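Local coordinates for transcriptional regulator (Pseudomonas aeruginosa, PDB 2WUI), which probably binds DNA as the TetR-family repressor MexZ, which is implicated in antibiotic resistance, at residues 54-59 / 119-124; 79-84 / 147-152; 160-165 / 196-201. All blocks are in the same frame, centred on the assembly; numbering follows the deposited sequence.

Contact 1: 54-59 / 119-124; sequences NKIEVC and NEPLLR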
loop_
_atom_site.group_PDB
_atom_site.type_symbol
_atom_site.label_atom_id
_atom_site.label_comp_id
_atom_site.label_asym_id
_atom_site.label_seq_id
_atom_site.Cartn_x
_atom_site.Cartn_y
_atom_site.Cartn_z
ATOM N N ASN A 54 13.201 26.034 -14.682
ATOM C CA ASN A 54 11.853 25.493 -14.820
ATOM C C ASN A 54 11.243 25.245 -13.444
ATOM O O ASN A 54 11.960 25.143 -12.447
ATOM C CB ASN A 54 11.889 24.162 -15.585
ATOM C CG ASN A 54 13.114 24.027 -16.482
ATOM O OD1 ASN A 54 13.710 22.952 -16.584
ATOM N ND2 ASN A 54 13.497 25.119 -17.134
ATOM N N LYS A 55 9.924 25.136 -13.380
ATOM C CA LYS A 55 9.305 24.670 -12.153
ATOM C C LYS A 55 9.828 23.263 -11.875
ATOM O O LYS A 55 10.068 22.896 -10.728
ATOM C CB LYS A 55 7.785 24.626 -12.277
ATOM C CG LYS A 55 7.278 23.433 -13.085
ATOM C CD LYS A 55 5.826 23.127 -12.767
ATOM C CE LYS A 55 5.200 22.282 -13.857
ATOM N NZ LYS A 55 3.725 22.481 -13.900
ATOM N N ILE A 56 10.000 22.468 -12.925
ATOM C CA ILE A 56 10.505 21.121 -12.736
ATOM C C ILE A 56 11.829 21.210 -12.013
ATOM O O ILE A 56 12.115 20.419 -11.114
ATOM C CB ILE A 56 10.712 20.384 -14.070
ATOM C CG1 ILE A 56 9.373 19.916 -14.625
ATOM C CG2 ILE A 56 11.599 19.166 -13.870
ATOM C CD1 ILE A 56 8.650 18.967 -13.695
ATOM N N GLU A 57 12.639 22.182 -12.416
ATOM C CA GLU A 57 13.930 22.386 -11.781
ATOM C C GLU A 57 13.750 22.722 -10.300
ATOM O O GLU A 57 14.350 22.106 -9.429
ATOM C CB GLU A 57 14.706 23.496 -12.490
ATOM C CG GLU A 57 16.186 23.465 -12.192
ATOM C CD GLU A 57 16.783 22.093 -12.454
ATOM O OE1 GLU A 57 16.387 21.464 -13.467
ATOM O OE2 GLU A 57 17.641 21.647 -11.651
ATOM N N VAL A 58 12.909 23.702 -10.018
ATOM C CA VAL A 58 12.673 24.096 -8.647
ATOM C C VAL A 58 12.294 22.850 -7.873
ATOM O O VAL A 58 12.536 22.743 -6.677
ATOM C CB VAL A 58 11.518 25.120 -8.542
ATOM C CG1 VAL A 58 10.231 24.425 -8.144
ATOM C CG2 VAL A 58 11.848 26.199 -7.536
ATOM N N CYS A 59 11.697 21.897 -8.567
ATOM C CA CYS A 59 11.097 20.767 -7.883
ATOM C C CYS A 59 12.101 19.702 -7.478
ATOM O O CYS A 59 12.082 19.197 -6.348
ATOM C CB CYS A 59 10.036 20.134 -8.753
ATOM S SG CYS A 59 9.044 19.078 -7.752
ATOM N N ASN A 119 7.101 14.966 -15.984
ATOM C CA ASN A 119 7.511 14.557 -14.650
ATOM C C ASN A 119 8.457 13.368 -14.676
ATOM O O ASN A 119 8.611 12.680 -13.678
ATOM C CB ASN A 119 6.269 14.214 -13.829
ATOM C CG ASN A 119 5.210 15.301 -13.905
ATOM O OD1 ASN A 119 5.463 16.373 -14.457
ATOM N ND2 ASN A 119 4.020 15.036 -13.360
ATOM N N GLU A 120 9.086 13.112 -15.816
ATOM C CA GLU A 120 10.004 11.977 -15.915
ATOM C C GLU A 120 11.120 12.055 -14.875
ATOM O O GLU A 120 11.370 11.088 -14.151
ATOM C CB GLU A 120 10.607 11.876 -17.316
ATOM C CG GLU A 120 11.523 10.697 -17.519
ATOM C CD GLU A 120 10.786 9.372 -17.488
ATOM O OE1 GLU A 120 9.547 9.385 -17.694
ATOM O OE2 GLU A 120 11.451 8.326 -17.262
ATOM N N PRO A 121 11.785 13.217 -14.787
ATOM C CA PRO A 121 12.904 13.420 -13.857
ATOM C C PRO A 121 12.468 13.244 -12.408
ATOM O O PRO A 121 13.271 12.849 -11.556
ATOM C CB PRO A 121 13.297 14.884 -14.087
ATOM C CG PRO A 121 12.683 15.254 -15.389
ATOM C CD PRO A 121 11.436 14.451 -15.502
ATOM N N LEU A 122 11.206 13.568 -12.142
ATOM C CA LEU A 122 10.633 13.406 -10.819
ATOM C C LEU A 122 10.482 11.935 -10.560
ATOM O O LEU A 122 10.891 11.421 -9.523
ATOM C CB LEU A 122 9.251 14.047 -10.754
ATOM C CG LEU A 122 9.258 15.540 -10.445
ATOM C CD1 LEU A 122 10.590 15.909 -9.850
ATOM C CD2 LEU A 122 8.990 16.340 -11.678
ATOM N N LEU A 123 9.875 11.268 -11.529
ATOM C CA LEU A 123 9.663 9.844 -11.466
ATOM C C LEU A 123 10.989 9.167 -11.200
ATOM O O LEU A 123 11.110 8.385 -10.270
ATOM C CB LEU A 123 9.060 9.359 -12.779
ATOM C CG LEU A 123 8.222 8.088 -12.653
ATOM C CD1 LEU A 123 7.581 7.715 -13.996
ATOM C CD2 LEU A 123 9.057 6.927 -12.071
ATOM N N ARG A 124 11.996 9.494 -11.997
ATOM C CA ARG A 124 13.301 8.871 -11.840
ATOM C C ARG A 124 13.840 9.088 -10.429
ATOM O O ARG A 124 14.264 8.141 -9.770
ATOM C CB ARG A 124 14.292 9.409 -12.878
ATOM C CG ARG A 124 14.024 8.973 -14.323
ATOM C CD ARG A 124 14.933 7.815 -14.781
ATOM N NE ARG A 124 15.376 7.992 -16.172
ATOM C CZ ARG A 124 16.026 7.077 -16.896
ATOM N NH1 ARG A 124 16.380 7.361 -18.147
ATOM N NH2 ARG A 124 16.316 5.882 -16.384
#
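I56 and L122 carry this contact, I56 sending CD1 and L122 both delta methyls into the gap between helix 55-67 and helix 120-146. The short helical pieces 55-59 and 120-124 run nearly in the same direction, at 15° to one another, with their axes 10.3 Å apart. I56 points across from its own helix. Its CG1 branch stands beside the backbone N and anti to the carbonyl carbon (chi1 -77°). From there I56 CD1 reaches L122 CD2, 3.3 Å away in the model. The other branch, I56 CG2, is anti to the backbone N and approaches P121 CG at 4.3 Å. The two branches therefore serve different partners. L122 forks likewise: while CD2 meets the isoleucine, L122 CD1 lies 4.1 Å from C59 SG, one helical turn further along helix 55-67. The sulfur packs on the methyl without a hydrogen bond across the contact, in keeping with the buried position of C59. In TetR-family regulators the helix that follows the helix-turn-helix unit joins it to the helical regulatory body; here the predicted motif ends shortly before helix 55-67, and the contact sets the first turn of that connecting helix against the first turn of helix 120-146. On the DNA-binding side, F24 of helix 11-26 packs on C59 and V58. N119, just ahead of helix 120-146, adds a polar group beside them: its side chain crosses that of I56 at about a right angle, with N119 OD1 4.2 Å from I56 CD1. The amide nitrogen ND2 is bound to the carbonyl of E114, which anchors that end of the side chain within the preceding loop. L60, the next residue of helix 55-67, touches both P121 and L122.

Contact 2: 79-84 / 147-152; sequences VPALDI and RGELPA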
loop_
_atom_site.group_PDB
_atom_site.type_symbol
_atom_site.label_atom_id
_atom_site.label_comp_id
_atom_site.label_asym_id
_atom_site.label_seq_id
_atom_site.Cartn_x
_atom_site.Cartn_y
_atom_site.Cartn_z
ATOM N N VAL A 79 27.350 -3.099 16.310
ATOM C CA VAL A 79 26.082 -3.596 16.809
ATOM C C VAL A 79 25.633 -4.685 15.844
ATOM O O VAL A 79 26.292 -4.919 14.829
ATOM C CB VAL A 79 25.030 -2.480 16.834
ATOM C CG1 VAL A 79 25.499 -1.315 17.668
ATOM C CG2 VAL A 79 24.728 -2.019 15.427
ATOM N N PRO A 80 24.519 -5.367 16.149
ATOM C CA PRO A 80 24.022 -6.336 15.163
ATOM C C PRO A 80 23.529 -5.612 13.906
ATOM O O PRO A 80 23.056 -4.469 13.993
ATOM C CB PRO A 80 22.842 -6.998 15.876
ATOM C CG PRO A 80 23.006 -6.672 17.318
ATOM C CD PRO A 80 23.725 -5.362 17.385
ATOM N N ALA A 81 23.633 -6.249 12.747
ATOM C CA ALA A 81 23.222 -5.577 11.530
ATOM C C ALA A 81 21.726 -5.296 11.575
ATOM O O ALA A 81 21.256 -4.300 11.029
ATOM C CB ALA A 81 23.577 -6.395 10.322
ATOM N N LEU A 82 20.972 -6.174 12.230
ATOM C CA LEU A 82 19.537 -5.969 12.336
ATOM C C LEU A 82 19.220 -4.818 13.275
ATOM O O LEU A 82 18.145 -4.227 13.196
ATOM C CB LEU A 82 18.825 -7.233 12.806
ATOM C CG LEU A 82 18.569 -8.378 11.816
ATOM C CD1 LEU A 82 18.202 -7.881 10.388
ATOM C CD2 LEU A 82 19.730 -9.351 11.799
ATOM N N ASP A 83 20.144 -4.498 14.173
ATOM C CA ASP A 83 19.940 -3.334 15.026
ATOM C C ASP A 83 20.037 -2.101 14.157
ATOM O O ASP A 83 19.288 -1.147 14.346
ATOM C CB ASP A 83 20.939 -3.274 16.186
ATOM C CG ASP A 83 20.412 -3.954 17.467
ATOM O OD1 ASP A 83 20.958 -3.674 18.568
ATOM O OD2 ASP A 83 19.451 -4.758 17.375
ATOM N N ILE A 84 20.937 -2.135 13.180
ATOM C CA ILE A 84 21.018 -1.051 12.194
ATOM C C ILE A 84 19.799 -1.030 11.271
ATOM O O ILE A 84 19.189 0.014 11.061
ATOM C CB ILE A 84 22.266 -1.171 11.306
ATOM C CG1 ILE A 84 23.552 -1.045 12.136
ATOM C CG2 ILE A 84 22.212 -0.138 10.206
ATOM C CD1 ILE A 84 24.758 -1.772 11.512
ATOM N N ARG A 147 27.294 -12.469 9.257
ATOM C CA ARG A 147 27.767 -12.108 10.584
ATOM C C ARG A 147 27.267 -13.145 11.578
ATOM O O ARG A 147 27.413 -12.982 12.786
ATOM C CB ARG A 147 27.225 -10.716 10.950
ATOM C CG ARG A 147 28.114 -9.895 11.852
ATOM C CD ARG A 147 27.667 -8.430 11.928
ATOM N NE ARG A 147 28.059 -7.596 10.782
ATOM C CZ ARG A 147 28.929 -7.929 9.823
ATOM N NH1 ARG A 147 29.553 -9.103 9.832
ATOM N NH2 ARG A 147 29.188 -7.066 8.841
ATOM N N GLY A 148 26.656 -14.205 11.064
ATOM C CA GLY A 148 26.121 -15.257 11.909
ATOM C C GLY A 148 24.803 -14.948 12.603
ATOM O O GLY A 148 24.193 -15.856 13.161
ATOM N N GLU A 149 24.349 -13.693 12.573
ATOM C CA GLU A 149 23.072 -13.338 13.206
ATOM C C GLU A 149 21.824 -14.013 12.596
ATOM O O GLU A 149 20.752 -13.958 13.209
ATOM C CB GLU A 149 22.849 -11.816 13.229
ATOM C CG GLU A 149 24.043 -10.978 13.699
ATOM C CD GLU A 149 23.834 -9.470 13.480
ATOM O OE1 GLU A 149 22.664 -9.058 13.264
ATOM O OE2 GLU A 149 24.834 -8.701 13.527
ATOM N N LEU A 150 21.934 -14.604 11.402
ATOM C CA LEU A 150 20.772 -15.250 10.756
ATOM C C LEU A 150 21.145 -16.518 9.972
ATOM O O LEU A 150 22.273 -16.660 9.502
ATOM C CB LEU A 150 20.012 -14.289 9.821
ATOM C CG LEU A 150 19.310 -13.005 10.293
ATOM C CD1 LEU A 150 18.402 -12.477 9.191
ATOM C CD2 LEU A 150 18.512 -13.190 11.577
ATOM N N PRO A 151 20.187 -17.439 9.807
ATOM C CA PRO A 151 20.517 -18.736 9.209
ATOM C C PRO A 151 21.172 -18.629 7.838
ATOM O O PRO A 151 20.568 -18.102 6.886
ATOM C CB PRO A 151 19.156 -19.413 9.018
ATOM C CG PRO A 151 18.116 -18.463 9.490
ATOM C CD PRO A 151 18.778 -17.338 10.222
ATOM N N ALA A 152 22.390 -19.149 7.712
ATOM C CA ALA A 152 22.938 -19.347 6.381
ATOM C C ALA A 152 21.943 -20.303 5.789
ATOM O O ALA A 152 21.422 -21.162 6.506
ATOM C CB ALA A 152 24.305 -19.977 6.440
#
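E149 reaches from the loop after helix 120-146 to the start of helix 81-97, where both of its carboxylate oxygens approach the backbone nitrogen of A81. The stronger bond is A81 N to E149 OE2, 2.8 Å long with an N-H...O angle of 152°, and it uses the syn lone pair of OE2. A weak second bond runs from A81 N to E149 OE1 at 3.0 Å, so one donor is shared by both oxygens. An extended side chain provides the reach: CD lies anti to CA (chi2 171°). The carboxylate also lies against P80, whose CA is 3.0 Å from E149 OE2. A81 is the first residue of its helix, and a negative group beside such an amide would be expected to interact favourably with the helix dipole. In the all-helical body of this TetR-family protein, the bond ties the helix 81-97 N terminus to the link between helices 120-146 and 156-174. L82, one residue on, supplies the apolar half. It slides past E149 in the opposite direction, bringing L82 CD2 within 3.3 Å of E149 OE1, so the flank of the carboxylate is lined by a methyl group. The same L82 CD2 meets L150 CG at 4.0 Å, the two leucines reaching toward each other tip to tip. Both also rest on A144 of helix 120-146, while helix 185-201 adds L196 against L82 and L199 against L150.

Contact 3: 160-165 / 196-201; sequences SIYLQS and LDSLRS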
loop_
_atom_site.group_PDB
_atom_site.type_symbol
_atom_site.label_atom_id
_atom_site.label_comp_id
_atom_site.label_asym_id
_atom_site.label_seq_id
_atom_site.Cartn_x
_atom_site.Cartn_y
_atom_site.Cartn_z
ATOM N N SER A 160 13.757 -10.157 2.243
ATOM C CA SER A 160 13.494 -8.747 2.026
ATOM C C SER A 160 12.039 -8.558 1.616
ATOM O O SER A 160 11.301 -7.788 2.238
ATOM C CB SER A 160 14.420 -8.174 0.967
ATOM O OG SER A 160 14.503 -9.071 -0.113
ATOM N N ILE A 161 11.608 -9.271 0.581
ATOM C CA ILE A 161 10.229 -9.111 0.140
ATOM C C ILE A 161 9.333 -9.148 1.379
ATOM O O ILE A 161 8.385 -8.370 1.487
ATOM C CB ILE A 161 9.802 -10.172 -0.895
ATOM C CG1 ILE A 161 10.558 -9.978 -2.209
ATOM C CG2 ILE A 161 8.320 -10.076 -1.160
ATOM C CD1 ILE A 161 10.253 -11.030 -3.243
ATOM N N TYR A 162 9.670 -10.007 2.335
ATOM C CA TYR A 162 8.898 -10.100 3.567
ATOM C C TYR A 162 8.974 -8.804 4.375
ATOM O O TYR A 162 7.954 -8.188 4.654
ATOM C CB TYR A 162 9.366 -11.303 4.401
ATOM C CG TYR A 162 8.554 -11.556 5.657
ATOM C CD1 TYR A 162 9.039 -11.203 6.900
ATOM C CD2 TYR A 162 7.311 -12.169 5.596
ATOM C CE1 TYR A 162 8.302 -11.439 8.061
ATOM C CE2 TYR A 162 6.570 -12.413 6.750
ATOM C CZ TYR A 162 7.075 -12.039 7.982
ATOM O OH TYR A 162 6.365 -12.257 9.147
ATOM N N LEU A 163 10.176 -8.381 4.748
ATOM C CA LEU A 163 10.334 -7.131 5.503
ATOM C C LEU A 163 9.751 -5.915 4.764
ATOM O O LEU A 163 8.964 -5.139 5.318
ATOM C CB LEU A 163 11.812 -6.896 5.839
ATOM C CG LEU A 163 12.244 -7.004 7.309
ATOM C CD1 LEU A 163 11.132 -7.619 8.130
ATOM C CD2 LEU A 163 13.552 -7.809 7.455
ATOM N N GLN A 164 10.153 -5.763 3.508
ATOM C CA GLN A 164 9.713 -4.661 2.676
ATOM C C GLN A 164 8.178 -4.629 2.603
ATOM O O GLN A 164 7.576 -3.571 2.782
ATOM C CB GLN A 164 10.327 -4.800 1.289
ATOM C CG GLN A 164 11.146 -3.605 0.891
ATOM C CD GLN A 164 10.386 -2.341 1.132
ATOM O OE1 GLN A 164 10.809 -1.475 1.925
ATOM N NE2 GLN A 164 9.225 -2.227 0.475
ATOM N N SER A 165 7.531 -5.778 2.388
ATOM C CA SER A 165 6.066 -5.823 2.487
ATOM C C SER A 165 5.581 -5.328 3.839
ATOM O O SER A 165 4.728 -4.454 3.918
ATOM C CB SER A 165 5.521 -7.234 2.252
ATOM O OG SER A 165 5.595 -7.593 0.882
ATOM N N LEU A 196 11.330 -9.429 12.267
ATOM C CA LEU A 196 12.719 -9.863 12.233
ATOM C C LEU A 196 12.917 -11.257 12.847
ATOM O O LEU A 196 13.744 -12.043 12.379
ATOM C CB LEU A 196 13.579 -8.830 12.934
ATOM C CG LEU A 196 13.476 -7.489 12.215
ATOM C CD1 LEU A 196 13.839 -6.335 13.126
ATOM C CD2 LEU A 196 14.375 -7.513 10.979
ATOM N N ASP A 197 12.153 -11.584 13.882
ATOM C CA ASP A 197 12.242 -12.933 14.431
ATOM C C ASP A 197 11.928 -13.947 13.349
ATOM O O ASP A 197 12.624 -14.955 13.218
ATOM C CB ASP A 197 11.283 -13.138 15.608
ATOM C CG ASP A 197 11.807 -12.534 16.904
ATOM O OD1 ASP A 197 12.242 -11.358 16.879
ATOM O OD2 ASP A 197 11.783 -13.235 17.948
ATOM N N SER A 198 10.886 -13.694 12.563
ATOM C CA SER A 198 10.440 -14.735 11.659
ATOM C C SER A 198 11.559 -15.046 10.687
ATOM O O SER A 198 11.722 -16.189 10.298
ATOM C CB SER A 198 9.159 -14.362 10.941
ATOM O OG SER A 198 9.464 -13.488 9.876
ATOM N N LEU A 199 12.369 -14.059 10.326
ATOM C CA LEU A 199 13.522 -14.383 9.484
ATOM C C LEU A 199 14.381 -15.364 10.250
ATOM O O LEU A 199 14.866 -16.347 9.693
ATOM C CB LEU A 199 14.369 -13.161 9.106
ATOM C CG LEU A 199 13.754 -11.932 8.429
ATOM C CD1 LEU A 199 14.792 -11.304 7.521
ATOM C CD2 LEU A 199 12.502 -12.263 7.643
ATOM N N ARG A 200 14.547 -15.094 11.538
ATOM C CA ARG A 200 15.467 -15.860 12.375
ATOM C C ARG A 200 15.006 -17.281 12.577
ATOM O O ARG A 200 15.795 -18.215 12.454
ATOM C CB ARG A 200 15.642 -15.200 13.743
ATOM C CG ARG A 200 16.853 -15.709 14.499
ATOM C CD ARG A 200 16.986 -15.116 15.907
ATOM N NE ARG A 200 15.835 -15.449 16.741
ATOM C CZ ARG A 200 15.044 -14.543 17.306
ATOM N NH1 ARG A 200 15.301 -13.247 17.143
ATOM N NH2 ARG A 200 14.005 -14.932 18.043
ATOM N N SER A 201 13.725 -17.457 12.871
ATOM C CA SER A 201 13.256 -18.749 13.346
ATOM C C SER A 201 12.108 -19.309 12.533
ATOM O O SER A 201 11.259 -20.021 13.066
ATOM C CB SER A 201 12.773 -18.600 14.782
ATOM O OG SER A 201 11.641 -17.744 14.813
#
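The helical segments 160-165 (helix 156-174) and 196-201 (helix 185-201) run antiparallel, at 164° with their axes 10.5 Å apart, and Y162 and L163 on the first face L196, S198 and L199 on the second. The CA atoms of L163 and L196 come within 7.6 Å, and those of Y162 and L199 within 8.6 Å. CG of Y162 lies anti to the backbone N (chi1 -176°), and the phenol extends toward the second helix. There the ring atom CD1 of Y162 packs on L199 CD2 at 3.7 Å, the methyl approaching obliquely as the two side chains slide past each other in opposite directions. S198 lies near the far part of the ring, its OG 3.4 Å from the phenol carbon CZ of Y162. That serine oxygen is bound to the backbone carbonyl of G195, one turn back in its own helix. L163 forms the other apolar cluster through one methyl: its CD2 is 3.6 Å from L196 CD2 and 3.7 Å from L199 CD1. L196 CB starts out away from the first helix, yet its side chain turns so that it crosses that of L163 at about a right angle, CD2 to CD2. L199 thus serves both neighbours, CD1 for the leucine and CD2 for the tyrosine. L85 of helix 81-97 packs on both L163 and L196. In TetR-family dimers the last two long helices usually build a four-helix interface, and this pair conforms: Y162 OH is hydrogen-bonded to Y162 OH of the second subunit, and M191 of that subunit packs on Y162 and I161. The chemistry implies a division of labour: carbon packing, the Y162 ring included, joins the helices within one chain, while the tyrosine hydroxyl serves the dimer interface.

Overall arrangement
From the N terminus, the chain passes through the predicted helix-turn-helix region and enters contact 1 at 54-59. Before 119-124 closes that loop, contact 2 has opened at 79-84; it closes at 147-152, so the two loops cross. Contact 3 follows in series, joining 160-165 to 196-201 after both have closed. Contact 1 ties the DNA-binding end to helix 120-146, and lies on the opposite side of the chain's centre from the others, 39 Å centre to centre from contact 2 and 35 Å from contact 3. Contacts 2 and 3, with centres 12 Å apart, touch where P151 packs on R200, connecting the far end of the regulatory body to the dimer-forming helices.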